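Acetyl-CoA hydrolase/transferase family protein (Porphyromonas gingivalis, PDB 2NVV) binds zinc and probably hydrolyses acetyl-CoA or transfers CoA between acyl-CoA and acetate. Local coordinates at residues A230-V235 against I423-V428; V347-A353 against S386-T392; D451-L455 against D487-W493. All coordinates share one frame; numbering follows the deposited sequence.

Interaction 1: A230-V235 against I423-V428; sequences AIGDNV and ISEWGV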
loop_
_atom_site.group_PDB
_atom_site.type_symbol
_atom_site.label_atom_id
_atom_site.label_comp_id
_atom_site.label_asym_id
_atom_site.label_seq_id
_atom_site.Cartn_x
_atom_site.Cartn_y
_atom_site.Cartn_z
ATOM N N ALA A 230 14.568 20.533 -15.799
ATOM C CA ALA A 230 14.351 19.436 -16.726
ATOM C C ALA A 230 13.288 18.486 -16.174
ATOM O O ALA A 230 12.293 18.201 -16.839
ATOM C CB ALA A 230 15.664 18.689 -16.956
ATOM N N ILE A 231 13.504 18.005 -14.953
ATOM C CA ILE A 231 12.569 17.099 -14.316
ATOM C C ILE A 231 11.155 17.668 -14.307
ATOM O O ILE A 231 10.208 16.999 -14.719
ATOM C CB ILE A 231 13.009 16.784 -12.860
ATOM C CG1 ILE A 231 14.254 15.896 -12.878
ATOM C CG2 ILE A 231 11.854 16.117 -12.092
ATOM C CD1 ILE A 231 14.851 15.620 -11.534
ATOM N N GLY A 232 11.011 18.901 -13.842
ATOM C CA GLY A 232 9.699 19.524 -13.792
ATOM C C GLY A 232 8.986 19.599 -15.136
ATOM O O GLY A 232 7.770 19.436 -15.217
ATOM N N ASP A 233 9.743 19.853 -16.198
ATOM C CA ASP A 233 9.171 19.958 -17.526
ATOM C C ASP A 233 8.711 18.595 -17.978
ATOM O O ASP A 233 7.631 18.453 -18.564
ATOM C CB ASP A 233 10.209 20.486 -18.522
ATOM C CG ASP A 233 9.593 20.845 -19.871
ATOM O OD1 ASP A 233 8.960 21.917 -19.966
ATOM O OD2 ASP A 233 9.722 20.051 -20.825
ATOM N N ASN A 234 9.529 17.584 -17.715
ATOM C CA ASN A 234 9.175 16.234 -18.120
ATOM C C ASN A 234 7.870 15.785 -17.492
ATOM O O ASN A 234 7.048 15.157 -18.158
ATOM C CB ASN A 234 10.287 15.259 -17.768
ATOM C CG ASN A 234 11.546 15.527 -18.555
ATOM O OD1 ASN A 234 11.497 16.130 -19.614
ATOM N ND2 ASN A 234 12.682 15.064 -18.044
ATOM N N VAL A 235 7.682 16.116 -16.216
ATOM C CA VAL A 235 6.464 15.757 -15.508
ATOM C C VAL A 235 5.256 16.394 -16.169
ATOM O O VAL A 235 4.292 15.714 -16.496
ATOM C CB VAL A 235 6.510 16.215 -14.041
ATOM C CG1 VAL A 235 5.206 15.841 -13.344
ATOM C CG2 VAL A 235 7.694 15.578 -13.333
ATOM N N ILE A 423 10.571 9.538 -13.357
ATOM C CA ILE A 423 11.055 10.614 -14.201
ATOM C C ILE A 423 12.305 11.337 -13.684
ATOM O O ILE A 423 12.352 11.786 -12.538
ATOM C CB ILE A 423 9.943 11.669 -14.387
ATOM C CG1 ILE A 423 8.742 11.037 -15.075
ATOM C CG2 ILE A 423 10.466 12.855 -15.186
ATOM C CD1 ILE A 423 7.515 11.919 -15.104
ATOM N N SER A 424 13.324 11.447 -14.527
ATOM C CA SER A 424 14.531 12.181 -14.151
ATOM C C SER A 424 14.723 13.272 -15.210
ATOM O O SER A 424 13.830 13.516 -16.018
ATOM C CB SER A 424 15.756 11.256 -14.089
ATOM O OG SER A 424 16.139 10.800 -15.369
ATOM N N GLU A 425 15.864 13.938 -15.206
ATOM C CA GLU A 425 16.104 14.986 -16.187
ATOM C C GLU A 425 16.275 14.421 -17.597
ATOM O O GLU A 425 16.098 15.135 -18.588
ATOM C CB GLU A 425 17.345 15.794 -15.814
ATOM C CG GLU A 425 18.687 15.045 -15.925
ATOM C CD GLU A 425 19.031 14.179 -14.717
ATOM O OE1 GLU A 425 20.202 13.776 -14.610
ATOM O OE2 GLU A 425 18.157 13.887 -13.879
ATOM N N TRP A 426 16.596 13.133 -17.676
ATOM C CA TRP A 426 16.821 12.451 -18.937
ATOM C C TRP A 426 15.579 11.993 -19.691
ATOM O O TRP A 426 15.640 11.774 -20.894
ATOM C CB TRP A 426 17.734 11.255 -18.700
ATOM C CG TRP A 426 19.094 11.649 -18.252
ATOM C CD1 TRP A 426 19.718 11.279 -17.101
ATOM C CD2 TRP A 426 20.013 12.488 -18.958
ATOM N NE1 TRP A 426 20.976 11.839 -17.043
ATOM C CE2 TRP A 426 21.178 12.585 -18.174
ATOM C CE3 TRP A 426 19.965 13.167 -20.182
ATOM C CZ2 TRP A 426 22.284 13.331 -18.571
ATOM C CZ3 TRP A 426 21.062 13.907 -20.575
ATOM C CH2 TRP A 426 22.207 13.984 -19.772
ATOM N N GLY A 427 14.458 11.840 -18.994
ATOM C CA GLY A 427 13.247 11.395 -19.661
ATOM C C GLY A 427 12.323 10.694 -18.698
ATOM O O GLY A 427 12.589 10.679 -17.501
ATOM N N VAL A 428 11.246 10.110 -19.213
ATOM C CA VAL A 428 10.287 9.426 -18.355
ATOM C C VAL A 428 10.161 7.938 -18.682
ATOM O O VAL A 428 10.219 7.537 -19.849
ATOM C CB VAL A 428 8.883 10.080 -18.458
ATOM C CG1 VAL A 428 9.022 11.580 -18.624
ATOM C CG2 VAL A 428 8.105 9.486 -19.596
#

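Interaction 2: V347-A353 against S386-T392; sequences VITINTA and SYVSIFT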
loop_
_atom_site.group_PDB
_atom_site.type_symbol
_atom_site.label_atom_id
_atom_site.label_comp_id
_atom_site.label_asym_id
_atom_site.label_seq_id
_atom_site.Cartn_x
_atom_site.Cartn_y
_atom_site.Cartn_z
ATOM N N VAL A 347 -6.576 11.050 -7.531
ATOM C CA VAL A 347 -5.480 11.963 -7.292
ATOM C C VAL A 347 -4.218 11.484 -7.983
ATOM O O VAL A 347 -3.826 10.322 -7.834
ATOM C CB VAL A 347 -5.180 12.092 -5.786
ATOM C CG1 VAL A 347 -4.077 13.099 -5.555
ATOM C CG2 VAL A 347 -6.423 12.505 -5.046
ATOM N N ILE A 348 -3.585 12.374 -8.746
ATOM C CA ILE A 348 -2.340 12.042 -9.420
ATOM C C ILE A 348 -1.253 12.436 -8.430
ATOM O O ILE A 348 -1.194 13.583 -7.999
ATOM C CB ILE A 348 -2.192 12.831 -10.745
ATOM C CG1 ILE A 348 -3.234 12.328 -11.745
ATOM C CG2 ILE A 348 -0.764 12.680 -11.302
ATOM C CD1 ILE A 348 -3.324 13.129 -12.995
ATOM N N THR A 349 -0.403 11.477 -8.067
ATOM C CA THR A 349 0.644 11.719 -7.082
ATOM C C THR A 349 2.045 11.789 -7.670
ATOM O O THR A 349 2.411 10.978 -8.520
ATOM C CB THR A 349 0.617 10.636 -5.969
ATOM O OG1 THR A 349 0.925 9.364 -6.527
ATOM C CG2 THR A 349 -0.753 10.555 -5.330
ATOM N N ILE A 350 2.819 12.765 -7.195
ATOM C CA ILE A 350 4.188 12.986 -7.639
ATOM C C ILE A 350 5.070 13.135 -6.400
ATOM O O ILE A 350 4.950 14.106 -5.654
ATOM C CB ILE A 350 4.285 14.268 -8.486
ATOM C CG1 ILE A 350 3.116 14.320 -9.472
ATOM C CG2 ILE A 350 5.603 14.293 -9.249
ATOM C CD1 ILE A 350 2.764 15.716 -9.909
ATOM N N ASN A 351 5.962 12.171 -6.196
ATOM C CA ASN A 351 6.836 12.160 -5.042
ATOM C C ASN A 351 8.282 11.941 -5.436
ATOM O O ASN A 351 8.560 11.523 -6.554
ATOM C CB ASN A 351 6.374 11.062 -4.093
ATOM C CG ASN A 351 5.073 11.414 -3.397
ATOM O OD1 ASN A 351 5.072 12.124 -2.398
ATOM N ND2 ASN A 351 3.957 10.934 -3.931
ATOM N N THR A 352 9.197 12.220 -4.508
ATOM C CA THR A 352 10.622 12.065 -4.763
ATOM C C THR A 352 11.168 10.702 -4.350
ATOM O O THR A 352 10.545 9.965 -3.574
ATOM C CB THR A 352 11.439 13.120 -4.017
ATOM O OG1 THR A 352 11.554 12.743 -2.646
ATOM C CG2 THR A 352 10.770 14.472 -4.100
ATOM N N ALA A 353 12.346 10.369 -4.864
ATOM C CA ALA A 353 12.970 9.102 -4.527
ATOM C C ALA A 353 14.415 9.347 -4.137
ATOM O O ALA A 353 15.097 10.095 -4.825
ATOM C CB ALA A 353 12.904 8.168 -5.714
ATOM N N SER A 386 -3.004 6.341 -5.881
ATOM C CA SER A 386 -3.165 7.352 -6.917
ATOM C C SER A 386 -3.622 6.792 -8.259
ATOM O O SER A 386 -3.447 5.607 -8.551
ATOM C CB SER A 386 -1.864 8.104 -7.144
ATOM O OG SER A 386 -0.899 7.229 -7.688
ATOM N N TYR A 387 -4.195 7.677 -9.073
ATOM C CA TYR A 387 -4.681 7.343 -10.405
ATOM C C TYR A 387 -3.469 6.830 -11.161
ATOM O O TYR A 387 -3.533 5.815 -11.843
ATOM C CB TYR A 387 -5.241 8.607 -11.061
ATOM C CG TYR A 387 -6.102 8.374 -12.271
ATOM C CD1 TYR A 387 -5.549 8.334 -13.544
ATOM C CD2 TYR A 387 -7.482 8.257 -12.148
ATOM C CE1 TYR A 387 -6.355 8.191 -14.672
ATOM C CE2 TYR A 387 -8.299 8.112 -13.265
ATOM C CZ TYR A 387 -7.733 8.083 -14.524
ATOM O OH TYR A 387 -8.536 7.954 -15.635
ATOM N N VAL A 388 -2.365 7.556 -11.030
ATOM C CA VAL A 388 -1.091 7.190 -11.643
ATOM C C VAL A 388 -0.051 7.717 -10.671
ATOM O O VAL A 388 -0.082 8.896 -10.321
ATOM C CB VAL A 388 -0.836 7.887 -13.007
ATOM C CG1 VAL A 388 0.290 7.164 -13.744
ATOM C CG2 VAL A 388 -2.080 7.903 -13.844
ATOM N N SER A 389 0.863 6.866 -10.218
ATOM C CA SER A 389 1.879 7.326 -9.277
ATOM C C SER A 389 3.171 7.642 -10.007
ATOM O O SER A 389 3.641 6.854 -10.823
ATOM C CB SER A 389 2.144 6.277 -8.200
ATOM O OG SER A 389 2.761 5.139 -8.765
ATOM N N ILE A 390 3.737 8.802 -9.702
ATOM C CA ILE A 390 4.968 9.245 -10.332
ATOM C C ILE A 390 6.068 9.508 -9.309
ATOM O O ILE A 390 5.824 10.036 -8.225
ATOM C CB ILE A 390 4.741 10.548 -11.125
ATOM C CG1 ILE A 390 3.624 10.349 -12.148
ATOM C CG2 ILE A 390 6.038 10.981 -11.800
ATOM C CD1 ILE A 390 3.156 11.636 -12.792
ATOM N N PHE A 391 7.282 9.128 -9.662
ATOM C CA PHE A 391 8.418 9.359 -8.796
ATOM C C PHE A 391 9.485 10.101 -9.588
ATOM O O PHE A 391 9.845 9.711 -10.704
ATOM C CB PHE A 391 8.945 8.036 -8.255
ATOM C CG PHE A 391 8.221 7.567 -7.032
ATOM C CD1 PHE A 391 8.523 8.113 -5.779
ATOM C CD2 PHE A 391 7.217 6.606 -7.123
ATOM C CE1 PHE A 391 7.835 7.706 -4.628
ATOM C CE2 PHE A 391 6.520 6.192 -5.982
ATOM C CZ PHE A 391 6.832 6.746 -4.728
ATOM N N THR A 392 9.957 11.199 -9.012
ATOM C CA THR A 392 10.977 12.027 -9.634
ATOM C C THR A 392 12.269 11.958 -8.849
ATOM O O THR A 392 12.264 11.660 -7.662
ATOM C CB THR A 392 10.548 13.478 -9.671
ATOM O OG1 THR A 392 10.244 13.883 -8.339
ATOM C CG2 THR A 392 9.331 13.663 -10.553
#

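Interaction 3: D451-L455 against D487-W493; sequences DYRPL and DMRNVRW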
loop_
_atom_site.group_PDB
_atom_site.type_symbol
_atom_site.label_atom_id
_atom_site.label_comp_id
_atom_site.label_asym_id
_atom_site.label_seq_id
_atom_site.Cartn_x
_atom_site.Cartn_y
_atom_site.Cartn_z
ATOM N N ASP A 451 26.331 7.736 -17.773
ATOM C CA ASP A 451 27.472 7.141 -17.082
ATOM C C ASP A 451 27.180 5.808 -16.406
ATOM O O ASP A 451 28.109 5.083 -16.065
ATOM C CB ASP A 451 27.998 8.094 -16.014
ATOM C CG ASP A 451 28.898 9.162 -16.575
ATOM O OD1 ASP A 451 29.301 10.065 -15.807
ATOM O OD2 ASP A 451 29.213 9.092 -17.781
ATOM N N TYR A 452 25.906 5.483 -16.200
ATOM C CA TYR A 452 25.550 4.231 -15.531
ATOM C C TYR A 452 24.683 3.303 -16.371
ATOM O O TYR A 452 24.400 2.178 -15.969
ATOM C CB TYR A 452 24.825 4.525 -14.200
ATOM C CG TYR A 452 25.683 5.233 -13.173
ATOM C CD1 TYR A 452 25.690 6.626 -13.073
ATOM C CD2 TYR A 452 26.523 4.505 -12.327
ATOM C CE1 TYR A 452 26.518 7.272 -12.155
ATOM C CE2 TYR A 452 27.347 5.136 -11.413
ATOM C CZ TYR A 452 27.344 6.512 -11.328
ATOM O OH TYR A 452 28.172 7.110 -10.411
ATOM N N ARG A 453 24.264 3.756 -17.545
ATOM C CA ARG A 453 23.407 2.928 -18.368
ATOM C C ARG A 453 24.063 1.619 -18.827
ATOM O O ARG A 453 23.461 0.553 -18.713
ATOM C CB ARG A 453 22.888 3.747 -19.561
ATOM C CG ARG A 453 22.548 5.172 -19.162
ATOM C CD ARG A 453 21.193 5.662 -19.662
ATOM N NE ARG A 453 21.228 6.106 -21.050
ATOM C CZ ARG A 453 20.723 7.258 -21.495
ATOM N NH1 ARG A 453 20.129 8.117 -20.669
ATOM N NH2 ARG A 453 20.819 7.553 -22.781
ATOM N N PRO A 454 25.298 1.670 -19.341
ATOM C CA PRO A 454 25.906 0.409 -19.780
ATOM C C PRO A 454 26.165 -0.614 -18.672
ATOM O O PRO A 454 26.066 -1.833 -18.878
ATOM C CB PRO A 454 27.186 0.870 -20.489
ATOM C CG PRO A 454 27.483 2.180 -19.868
ATOM C CD PRO A 454 26.137 2.821 -19.713
ATOM N N LEU A 455 26.475 -0.107 -17.489
ATOM C CA LEU A 455 26.753 -0.951 -16.337
ATOM C C LEU A 455 25.480 -1.659 -15.865
ATOM O O LEU A 455 25.506 -2.834 -15.499
ATOM C CB LEU A 455 27.335 -0.088 -15.226
ATOM C CG LEU A 455 28.315 -0.695 -14.220
ATOM C CD1 LEU A 455 29.308 -1.630 -14.900
ATOM C CD2 LEU A 455 29.036 0.456 -13.523
ATOM N N ASP A 487 33.054 6.363 -5.682
ATOM C CA ASP A 487 32.538 6.564 -7.030
ATOM C C ASP A 487 31.959 5.252 -7.564
ATOM O O ASP A 487 32.696 4.303 -7.827
ATOM C CB ASP A 487 33.652 7.044 -7.960
ATOM C CG ASP A 487 33.123 7.533 -9.301
ATOM O OD1 ASP A 487 32.167 6.929 -9.823
ATOM O OD2 ASP A 487 33.669 8.516 -9.835
HETATM N N MSE A 488 30.643 5.206 -7.740
HETATM C CA MSE A 488 29.993 3.997 -8.216
HETATM C C MSE A 488 30.386 3.586 -9.628
HETATM O O MSE A 488 30.194 2.438 -10.017
HETATM C CB MSE A 488 28.470 4.157 -8.137
HETATM C CG MSE A 488 27.936 4.480 -6.748
HETATM SE SE MSE A 488 26.006 4.436 -6.692
HETATM C CE MSE A 488 25.747 4.217 -4.771
ATOM N N ARG A 489 30.931 4.515 -10.405
ATOM C CA ARG A 489 31.321 4.201 -11.784
ATOM C C ARG A 489 32.486 3.232 -11.832
ATOM O O ARG A 489 32.785 2.681 -12.886
ATOM C CB ARG A 489 31.712 5.464 -12.546
ATOM C CG ARG A 489 30.577 6.447 -12.811
ATOM C CD ARG A 489 30.892 7.749 -12.125
ATOM N NE ARG A 489 30.925 8.874 -13.039
ATOM C CZ ARG A 489 31.516 10.033 -12.768
ATOM N NH1 ARG A 489 32.136 10.206 -11.605
ATOM N NH2 ARG A 489 31.449 11.030 -13.647
ATOM N N ASN A 490 33.155 3.050 -10.693
ATOM C CA ASN A 490 34.289 2.134 -10.596
ATOM C C ASN A 490 33.878 0.669 -10.518
ATOM O O ASN A 490 34.730 -0.217 -10.385
ATOM C CB ASN A 490 35.137 2.471 -9.376
ATOM C CG ASN A 490 35.862 3.760 -9.537
ATOM O OD1 ASN A 490 36.413 4.035 -10.607
ATOM N ND2 ASN A 490 35.883 4.571 -8.485
ATOM N N VAL A 491 32.579 0.413 -10.605
ATOM C CA VAL A 491 32.100 -0.945 -10.520
ATOM C C VAL A 491 32.394 -1.710 -11.798
ATOM O O VAL A 491 32.327 -1.166 -12.899
ATOM C CB VAL A 491 30.570 -0.986 -10.240
ATOM C CG1 VAL A 491 30.035 -2.395 -10.436
ATOM C CG2 VAL A 491 30.283 -0.520 -8.822
ATOM N N ARG A 492 32.736 -2.979 -11.622
ATOM C CA ARG A 492 33.012 -3.916 -12.703
ATOM C C ARG A 492 32.471 -5.225 -12.132
ATOM O O ARG A 492 32.987 -5.745 -11.141
ATOM C CB ARG A 492 34.514 -4.007 -12.972
ATOM C CG ARG A 492 35.061 -2.824 -13.763
ATOM C CD ARG A 492 36.581 -2.858 -13.823
ATOM N NE ARG A 492 37.098 -4.165 -14.228
ATOM C CZ ARG A 492 38.386 -4.508 -14.177
ATOM N NH1 ARG A 492 38.770 -5.725 -14.563
ATOM N NH2 ARG A 492 39.287 -3.636 -13.732
ATOM N N TRP A 493 31.413 -5.736 -12.745
ATOM C CA TRP A 493 30.773 -6.951 -12.268
ATOM C C TRP A 493 31.709 -8.127 -12.069
ATOM O O TRP A 493 31.471 -8.968 -11.202
ATOM C CB TRP A 493 29.626 -7.322 -13.207
ATOM C CG TRP A 493 28.627 -6.213 -13.309
ATOM C CD1 TRP A 493 28.325 -5.478 -14.417
ATOM C CD2 TRP A 493 27.858 -5.650 -12.233
ATOM N NE1 TRP A 493 27.423 -4.490 -14.103
ATOM C CE2 TRP A 493 27.117 -4.569 -12.771
ATOM C CE3 TRP A 493 27.725 -5.951 -10.871
ATOM C CZ2 TRP A 493 26.255 -3.788 -11.991
ATOM C CZ3 TRP A 493 26.870 -5.177 -10.097
ATOM C CH2 TRP A 493 26.145 -4.106 -10.658
#

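Interaction 1: A230-V235 against I423-V428
The flat amide of N234 meets the S424-G427 turn edge-on, with S424 O only 4° out of the amide plane. N234 ND2 donates to S424 O at 2.8 Å, in the carbonyl plane of S424, and makes a weak second bond to E425 O. Asparagine suits this place because its short amide, turned out from the helix with CG beside the backbone N (chi1 -66°), offers N-H groups to backbone oxygens of the turn. The other flat group, the indole of W426, carries E425 CG on one face toward its rim, while the E425 carboxylate bonds S395. Apolar atoms pack beside the amide. On the turn, CG1 of I231 lies over the S424-E425 peptide, 3.4 Å from E425 N, and CB of A230 meets CB of E425 at 3.5 Å. CG2 of I423 packs against N234 CB at 3.5 Å. In the turn G427 has phi 154°, easy only without a CB. The turn joins antiparallel strands 421-424 and 427-430, and helix 226-245 packs across this hairpin at the sheet edge. I231 and V235 reach on to T392 of strand 389-392 and to V262 and V266 of helix 261-272.

Interaction 2: V347-A353 against S386-T392
T349, I350, N351 and T352 pair in parallel with S389, I390, F391 and T392, and the middle of this ladder is its tight part. N351 N donates to I390 O at 2.9 Å with an angle of 170° at the hydrogen. The bonds before and after it, I390 N to T349 O and T392 N to N351 O, continue the ladder. Branched residues line one face: I350 CG2 meets T392 CG2 at 4.0 Å and I348 CG2 approaches I390 CD1. Branching at CB suits an extended strand and gives a broad apolar surface. F238 and L239 of helix 226-245 cover I390, and the same helix packs on T392. On the face of N351 and F391 the phenyl CE1 comes to N351 CB at 3.7 Å, and T352 O lies at the ring edge, near its plane. F391 also meets the ring of H414.

The solvent side is at the far end, where T352 is exposed and A353 N bonds T392 O only weakly. At the S386-V388 end some bonds are weak too: T349 N to V388 O, and S386 OG to T349 OG1, the latter unsettled because S386 OG also bonds T383 O. Y387 N meets V347 O at 2.9 Å, from 41° above the carbonyl plane, where the chain has not yet entered strand 389-392. This end is buried, and the Y387 ring, with CG anti to the backbone N (chi1 -164°), turns away and stacks on Y114 of the second subunit.

The chemistry is that of an apolar face for a helix and a mixed face with polar groups. There N351 ND2 bonds Q256, and its side chain lies about 5 Å from that of E284, the predicted thioester-forming residue. Such a position is consistent with the strand ladder bordering the active site.

Interaction 3: D451-L455 against D487-W493
One guanidinium, that of R489, lies between two aspartates, D451 across the contact and D487 two residues earlier in its own segment, in a salt-bridge network. R489 NH2 donates to D451 OD1 at 3.2 Å, and R489 NE makes a weak bond to the same oxygen. D451 OD1 sits at the guanidinium edge, near its plane, but is approached on its anti side, 32° out of the carboxylate plane. R489 NH1 donates to D487 OD2 at 2.9 Å, on the syn side. The two carboxylates offset the guanidinium's charge and probably limit its rotation.

The arginine chain bends to reach them, passing the end of Y452, with R489 CG 3.6 Å from Y452 CZ and the two side chains crossing at about a right angle. Y452 CE2 also touches CB of M488, present as selenomethionine, while the hydroxyl bonds G400 O.

Y452 is the N-cap of helix 453-459, and the facing residues 488-490 form a 3-10 turn beyond helix 477-484. The contact thus joins the start of one helix to the chain following another.

At the other end L455, with CG anti to the backbone N (chi1 -150°), places CD2 3.9 Å from V491 CB and CD1 4.0 Å from W493 CD1. The forked end of leucine suits a place where it meets two neighbours at once. W493 NE1 donates to L455 O at 2.9 Å, the oxygen lying near the indole plane, so this buried tryptophan spends its one N-H on a helix carbonyl. V491 CG1 lies over one indole face, toward its rim.

How the interactions relate
From the N terminus, helix 226-245 supplies residues 230-235, which open interaction 1. Its partner, 423-428, comes 188 residues later, and within that long excursion interaction 2 opens at 347-353 and closes at 386-392. The two share one sheet, in which strands 389-392 and 421-424 are neighbours, and they touch directly: I423 N and F391 O are 2.8 Å apart, a probable hydrogen bond, and I423 CD1 packs on I390 CG2. Together they tie the helix to the sheet. Interaction 3 follows in series, closing a loop from 451-455 to 487-493 about as short as that of interaction 2. It fastens the C-terminal chain, about 4 Å from interaction 1 at the nearest atoms, without touching it.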